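Local structure of aminoglycoside phosphotransferase (Streptomyces rimosus, 6FUC) at residues A[162-165]-A[166-169]; A[119-122]-A[123-126]; A[43-46]-A[47-51]; A[146-149]-A[150-153]. The protein phosphorylates aminoglycosides, probably transferring a phosphate group from ATP to the 3''-hydroxyl of streptomycin and so giving resistance to the antibiotic. All coordinates share one frame; numbering follows the deposited sequence. Where two conformers were deposited one is given.

Contact 1 of 4, residues A[162-165]-A[166-169]; sequences GELL and ARLA
L164 and R167 meet side by side on helix 161-168, their side chains pointing the same way. The leucine supplies an apolar methyl: CD2 lies over one face of the R167 guanidinium, offset toward its rim, 3.7 Å from NH1. R167 can place its flat group there because its chain runs extended from CG to NE. The backbone bonds change character along the segment. A166 N donates to G162 O at 3.0 Å, and R167 N gives its better bond to E163 O at 3.2 Å. L165 O then accepts twice, from A169 N nearly in line with the carbonyl and from L168 N above the carbonyl plane, each at 3.0 Å, a sign of tightening from alpha toward 3-10 geometry. Packing against the rest of the fold divides the residues by type. L165 presses on F135 and A138 of helix 131-143 and L168 on F262 of helix 257-266, as suits leucines turned inward, whereas the small A166 and charged R167 lie exposed. E163 and R167 carry opposite charges that do not come into contact in the given conformer, so the chemistry implies that backbone bonds and leucine packing hold this part of the helix.

Contact 2 of 4, residues A[119-122]-A[123-126]; sequences ELPP and EKCP
The carboxylate of E123 tilts over one face of the P121-P122 peptide, with OE1 3.4 Å from P121 C and OE2 3.8 Å from P121 CB. This flat group closes over a short 3-10 turn in the loop between helices 100-117 and 131-143. Its chain reaches back because CG sits between the backbone N and the carbonyl carbon (chi1 75°) and the chain bends again at chi2. K124 NZ forms a salt bridge with E123 OE2, on its anti side and 31° out of the carboxylate plane; as K124 was modelled in two conformers, this pairing is probably not constant. The aliphatic part of the lysine meanwhile lies across the P121 ring, CD being 3.8 Å from P121 CG. Two successive bonds define the turn: K124 N to P121 O at 3.0 Å and C125 N to P122 O at 3.1 Å. Proline suits position 122, where its ring holds phi near the value a 3-10 turn needs and there is no N-H to satisfy. C125 is buried against W62 and V185, while the charged pair stays at the surface. P122 O, which C125 N meets from above the carbonyl plane, also accepts a hydrogen bond from R215 NH1.

Contact 3 of 4, residues A[43-46]-A[47-51]; sequences KCVP and ADQVA
V45 and Q49 meet at an angle, CB to CB at 3.6 Å, where strand 40-45 gives way to a 3-10 turn ahead of helix 50-63. The valine points toward the turn, and its CG2 is 3.5 Å from Q49 O; the same methyl meets V50 CG2 more loosely at 4.2 Å. The glutamine side chain then runs outward across the P46 ring. With CG anti to the carbonyl carbon (chi1 -73°) and the chain extended beyond it, the amide comes to lie beside the ring carbons, NE2 3.7 Å from P46 CG. That NE2 donates to S28 O, while the proline ring packs against the amide. D48 OD1 comes over the same face of the ring, 3.8 Å from P46 CG. Q49 N donates to P46 O at 3.0 Å, the bond that closes the turn. Proline fits the corner between strand and turn, since it offers no N-H for further sheet pairing. P46 also rests on F7 of helix 4-12, and V45 on L53 of helix 50-63. Two residues earlier in the strand, K43 forms a salt bridge with E56 of that helix, consistent with the strand-lysine to helix-glutamate bridge of the protein kinase fold.

Contact 4 of 4, residues A[146-149]-A[150-153]; sequences AVNP and DFLP
An Asx turn laid over a beta turn opens a short 3-10 segment at N148 and P149, in the loop that joins helices 131-143 and 161-168. The side-chain oxygen N148 OD1 accepts D150 N at 2.8 Å, and the backbone oxygen of the same residue accepts F151 N at 3.0 Å, so one asparagine grips two successive amides. Setting its CG anti to the backbone N (chi1 -174°) brings the amide round to the D150 side. P149 is well chosen for the position after the asparagine: it has no N-H that would need a partner, and its ring restrains phi near the value the turn needs. L152 N continues the turn by donating to P149 O at 3.1 Å.

The asparagine also packs on the ring of F151. Its CB stands over one face, 3.9 Å from the centroid and 14° off the normal, a CH-pi contact, and ND2 lies above the same ring, 3.7 Å from CZ. Amide and ring are only partly aligned, their planes being 31° apart. Outside the turn a water donates to N148 OD1 at 2.7 Å and also to D150 OD2, so one water bridges N148 and D150, its bond to the acid being weak. Deeper in, V147 CG1 and L152 CD1 touch at 4.3 Å. V147 also packs on V141 of helix 131-143, and L152 on L269 of the C-terminal loop, as aliphatic residues should where the turn meets the core. An Asn-Pro pair whose side-chain oxygen accepts the amide two residues on is typical of an Asx-Pro turn.

Contacts 1 and 4 touch directly: L164 CD1 and L152 CD1 meet at 3.8 Å, so the Asx-Pro turn is packed against the helix that follows it, with centres about 14 Å apart. Contact 2 lies on the other side of the chain's centre from contact 4, about 24 Å away between nearest atoms. Contact 3 belongs to the N-terminal sheet lobe of this kinase-like fold, the other three to the helical remainder; its nearest atoms are about 12 Å from contact 2 and 11 Å from contact 4. Helix 50-63, which starts in contact 3, carries W62 to contact 2. K43 in contact 3 probably faces the nucleotide cleft between lobes.

Contact 1 of 4, residues A[162-165]-A[166-169]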
# COMPACT_ATOMS: atom_id res chain seq x y z
N GLY A 162 7.01 21.62 2.96
CA GLY A 162 8.43 21.71 3.34
C GLY A 162 8.59 21.81 4.82
O GLY A 162 9.52 21.26 5.39
N GLU A 163 7.65 22.49 5.50
CA GLU A 163 7.69 22.57 6.96
C GLU A 163 7.37 21.23 7.61
O GLU A 163 8.01 20.82 8.59
CB GLU A 163 6.68 23.62 7.48
CG GLU A 163 7.13 25.02 7.19
CD GLU A 163 6.09 26.09 7.51
OE1 GLU A 163 5.12 25.83 8.25
OE2 GLU A 163 6.24 27.18 6.96
N LEU A 164 6.43 20.50 7.05
CA LEU A 164 6.11 19.18 7.55
C LEU A 164 7.30 18.25 7.42
O LEU A 164 7.62 17.50 8.37
CB LEU A 164 4.87 18.62 6.82
CG LEU A 164 3.56 19.40 7.00
CD1 LEU A 164 2.49 18.84 6.09
CD2 LEU A 164 3.15 19.39 8.47
N LEU A 165 7.96 18.27 6.28
CA LEU A 165 9.13 17.44 6.08
C LEU A 165 10.24 17.78 7.07
O LEU A 165 10.91 16.89 7.65
CB LEU A 165 9.61 17.55 4.62
CG LEU A 165 10.75 16.57 4.29
CD1 LEU A 165 10.31 15.13 4.42
CD2 LEU A 165 11.18 16.81 2.87
N ALA A 166 10.41 19.08 7.28
CA ALA A 166 11.44 19.54 8.24
C ALA A 166 11.18 19.10 9.68
O ALA A 166 12.12 19.01 10.45
CB ALA A 166 11.57 21.06 8.14
N ARG A 167 9.94 18.81 10.06
CA ARG A 167 9.64 18.27 11.39
C ARG A 167 10.21 16.84 11.57
O ARG A 167 10.55 16.41 12.65
CB ARG A 167 8.16 18.18 11.69
CG ARG A 167 7.44 19.50 11.78
CD ARG A 167 5.90 19.37 12.11
NE ARG A 167 5.37 20.73 11.90
CZ ARG A 167 4.08 20.99 11.90
NH1 ARG A 167 3.23 19.99 12.10
NH2 ARG A 167 3.63 22.21 11.67
N LEU A 168 10.28 16.12 10.46
CA LEU A 168 10.69 14.70 10.46
C LEU A 168 12.20 14.57 10.25
O LEU A 168 12.79 13.60 10.74
CB LEU A 168 9.95 14.00 9.35
CG LEU A 168 8.40 14.04 9.47
CD1 LEU A 168 7.78 13.37 8.25
CD2 LEU A 168 7.91 13.42 10.76
N ALA A 169 12.79 15.47 9.44
CA ALA A 169 14.18 15.37 9.04
C ALA A 169 15.18 15.12 10.18
O ALA A 169 16.14 14.36 9.97
CB ALA A 169 14.60 16.55 8.20

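Contact 2 of 4, residues A[119-122]-A[123-126]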
# COMPACT_ATOMS: atom_id res chain seq x y z
N GLU A 119 7.10 -11.97 8.72
CA GLU A 119 8.01 -13.03 9.09
C GLU A 119 8.80 -13.54 7.93
O GLU A 119 9.74 -14.33 8.17
CB GLU A 119 7.25 -14.16 9.82
CG GLU A 119 6.94 -13.70 11.24
CD GLU A 119 6.16 -14.71 12.04
OE1 GLU A 119 5.72 -15.72 11.51
OE2 GLU A 119 5.92 -14.48 13.22
N LEU A 120 8.57 -13.09 6.70
CA LEU A 120 9.49 -13.44 5.62
C LEU A 120 10.89 -12.95 5.99
O LEU A 120 11.03 -11.87 6.54
CB LEU A 120 9.06 -12.81 4.31
CG LEU A 120 7.73 -13.33 3.73
CD1 LEU A 120 7.46 -12.60 2.44
CD2 LEU A 120 7.76 -14.83 3.54
N PRO A 121 11.96 -13.71 5.72
CA PRO A 121 13.28 -13.26 6.13
C PRO A 121 13.76 -12.04 5.39
O PRO A 121 13.89 -12.07 4.18
CB PRO A 121 14.18 -14.49 5.84
CG PRO A 121 13.39 -15.28 4.87
CD PRO A 121 11.96 -15.03 5.13
N PRO A 122 13.95 -10.92 6.07
CA PRO A 122 14.09 -9.68 5.30
C PRO A 122 15.32 -9.61 4.45
O PRO A 122 15.33 -8.97 3.39
CB PRO A 122 14.01 -8.57 6.35
CG PRO A 122 14.24 -9.20 7.58
CD PRO A 122 13.84 -10.64 7.51
N GLU A 123 16.40 -10.26 4.91
CA GLU A 123 17.66 -10.26 4.16
C GLU A 123 17.53 -11.04 2.84
O GLU A 123 18.39 -10.85 1.96
CB GLU A 123 18.81 -10.80 4.99
CG GLU A 123 18.86 -12.28 5.22
CD GLU A 123 17.80 -12.92 6.12
OE1 GLU A 123 16.93 -12.24 6.73
OE2 GLU A 123 17.93 -14.17 6.27
N LYS A 124 16.49 -11.86 2.70
CA LYS A 124 16.27 -12.60 1.47
C LYS A 124 15.32 -11.87 0.53
O LYS A 124 15.07 -12.34 -0.59
CB LYS A 124 15.78 -13.99 1.79
CG LYS A 124 16.79 -14.74 2.70
CD LYS A 124 16.39 -16.20 2.79
CE LYS A 124 17.10 -16.97 3.89
NZ LYS A 124 18.39 -16.44 4.25
N CYS A 125 14.76 -10.79 0.97
CA CYS A 125 13.84 -10.07 0.09
C CYS A 125 14.64 -9.33 -0.95
O CYS A 125 15.54 -8.60 -0.61
CB CYS A 125 13.01 -9.08 0.91
SG CYS A 125 11.72 -8.29 -0.03
N PRO A 126 14.27 -9.41 -2.23
CA PRO A 126 14.96 -8.63 -3.25
C PRO A 126 14.70 -7.13 -3.17
O PRO A 126 15.41 -6.34 -3.80
CB PRO A 126 14.29 -9.13 -4.60
CG PRO A 126 13.83 -10.45 -4.26
CD PRO A 126 13.36 -10.42 -2.86

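Contact 3 of 4, residues A[43-46]-A[47-51]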
# COMPACT_ATOMS: atom_id res chain seq x y z
N LYS A 43 -3.08 -2.24 -14.45
CA LYS A 43 -2.57 -0.94 -14.10
C LYS A 43 -1.69 -0.50 -15.20
O LYS A 43 -0.80 -1.25 -15.64
CB LYS A 43 -1.79 -1.04 -12.79
CG LYS A 43 -1.25 0.23 -12.26
CD LYS A 43 -0.78 0.06 -10.82
CE LYS A 43 0.01 1.33 -10.46
NZ LYS A 43 0.55 1.16 -9.08
N CYS A 44 -1.94 0.71 -15.72
CA CYS A 44 -1.15 1.23 -16.81
C CYS A 44 -0.52 2.54 -16.45
O CYS A 44 -1.14 3.34 -15.71
CB CYS A 44 -1.99 1.45 -18.06
SG CYS A 44 -2.80 -0.04 -18.70
N VAL A 45 0.65 2.80 -17.01
CA VAL A 45 1.42 3.99 -16.70
C VAL A 45 2.05 4.53 -17.95
O VAL A 45 2.31 3.79 -18.94
CB VAL A 45 2.53 3.71 -15.62
CG1 VAL A 45 1.91 3.16 -14.34
CG2 VAL A 45 3.66 2.84 -16.17
N PRO A 46 2.32 5.84 -17.96
CA PRO A 46 3.00 6.37 -19.10
C PRO A 46 4.48 6.01 -19.15
O PRO A 46 5.02 5.42 -18.23
CB PRO A 46 2.79 7.89 -18.98
CG PRO A 46 2.32 8.14 -17.63
CD PRO A 46 1.85 6.87 -17.02
N ALA A 47 5.13 6.35 -20.25
CA ALA A 47 6.50 5.92 -20.52
C ALA A 47 7.45 6.23 -19.36
O ALA A 47 8.26 5.39 -18.99
CB ALA A 47 7.00 6.56 -21.83
N ASP A 48 7.29 7.41 -18.75
CA ASP A 48 8.22 7.83 -17.71
C ASP A 48 8.04 7.12 -16.33
O ASP A 48 8.87 7.30 -15.43
CB ASP A 48 8.24 9.37 -17.62
CG ASP A 48 6.96 9.97 -17.09
OD1 ASP A 48 5.91 9.29 -17.06
OD2 ASP A 48 6.98 11.20 -16.75
N GLN A 49 7.00 6.30 -16.20
CA GLN A 49 6.70 5.58 -14.96
C GLN A 49 6.89 4.06 -15.11
O GLN A 49 6.53 3.31 -14.24
CB GLN A 49 5.25 5.87 -14.51
CG GLN A 49 5.03 7.29 -13.95
CD GLN A 49 3.57 7.66 -13.74
OE1 GLN A 49 2.77 6.88 -13.20
NE2 GLN A 49 3.22 8.87 -14.15
N VAL A 50 7.35 3.61 -16.29
CA VAL A 50 7.43 2.17 -16.55
C VAL A 50 8.32 1.49 -15.53
O VAL A 50 7.96 0.38 -15.17
CB VAL A 50 7.87 1.93 -18.01
CG1 VAL A 50 8.19 0.46 -18.31
CG2 VAL A 50 6.78 2.41 -18.95
N ALA A 51 9.43 2.10 -15.12
CA ALA A 51 10.29 1.38 -14.16
C ALA A 51 9.55 1.13 -12.87
O ALA A 51 9.73 0.07 -12.29
CB ALA A 51 11.57 2.16 -13.92

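Contact 4 of 4, residues A[146-149]-A[150-153]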
# COMPACT_ATOMS: atom_id res chain seq x y z
N ALA A 146 4.52 18.82 -5.04
CA ALA A 146 3.55 17.82 -5.55
C ALA A 146 2.75 17.09 -4.48
O ALA A 146 2.06 16.15 -4.77
CB ALA A 146 4.29 16.83 -6.46
N VAL A 147 2.86 17.50 -3.22
CA VAL A 147 2.11 16.86 -2.13
C VAL A 147 0.63 17.14 -2.30
O VAL A 147 0.24 18.29 -2.52
CB VAL A 147 2.60 17.29 -0.75
CG1 VAL A 147 1.71 16.71 0.36
CG2 VAL A 147 4.05 16.86 -0.56
N ASN A 148 -0.19 16.11 -2.20
CA ASN A 148 -1.62 16.26 -2.21
C ASN A 148 -2.11 16.47 -0.80
O ASN A 148 -2.00 15.55 0.01
CB ASN A 148 -2.33 15.04 -2.78
CG ASN A 148 -3.83 15.24 -2.93
OD1 ASN A 148 -4.43 16.05 -2.23
ND2 ASN A 148 -4.43 14.50 -3.84
N PRO A 149 -2.57 17.69 -0.45
CA PRO A 149 -2.92 17.91 0.97
C PRO A 149 -4.07 17.05 1.46
O PRO A 149 -4.17 16.83 2.66
CB PRO A 149 -3.29 19.40 1.02
CG PRO A 149 -3.59 19.75 -0.38
CD PRO A 149 -2.83 18.86 -1.28
N ASP A 150 -4.87 16.46 0.55
CA ASP A 150 -5.96 15.58 0.98
C ASP A 150 -5.40 14.31 1.68
O ASP A 150 -6.14 13.64 2.43
CB ASP A 150 -6.85 15.17 -0.19
CG ASP A 150 -7.67 16.31 -0.75
OD1 ASP A 150 -7.87 17.32 -0.05
OD2 ASP A 150 -8.10 16.15 -1.92
N PHE A 151 -4.15 13.95 1.39
CA PHE A 151 -3.51 12.74 1.99
C PHE A 151 -2.99 13.03 3.34
O PHE A 151 -2.64 12.09 4.05
CB PHE A 151 -2.38 12.23 1.10
CG PHE A 151 -2.79 11.82 -0.31
CD1 PHE A 151 -4.09 11.64 -0.67
CD2 PHE A 151 -1.77 11.57 -1.25
CE1 PHE A 151 -4.41 11.27 -1.97
CE2 PHE A 151 -2.07 11.26 -2.54
CZ PHE A 151 -3.39 11.06 -2.90
N LEU A 152 -2.83 14.28 3.71
CA LEU A 152 -2.25 14.63 4.99
C LEU A 152 -3.27 14.44 6.10
O LEU A 152 -4.48 14.57 5.88
CB LEU A 152 -1.78 16.07 4.96
CG LEU A 152 -0.60 16.39 4.08
CD1 LEU A 152 -0.45 17.90 3.92
CD2 LEU A 152 0.66 15.77 4.65
N PRO A 153 -2.82 14.26 7.33
CA PRO A 153 -3.72 14.37 8.48
C PRO A 153 -4.45 15.71 8.46
O PRO A 153 -3.84 16.72 8.10
CB PRO A 153 -2.76 14.33 9.66
CG PRO A 153 -1.57 13.65 9.15
CD PRO A 153 -1.42 14.00 7.74
O HOH W 1 -6.21 17.61 -3.51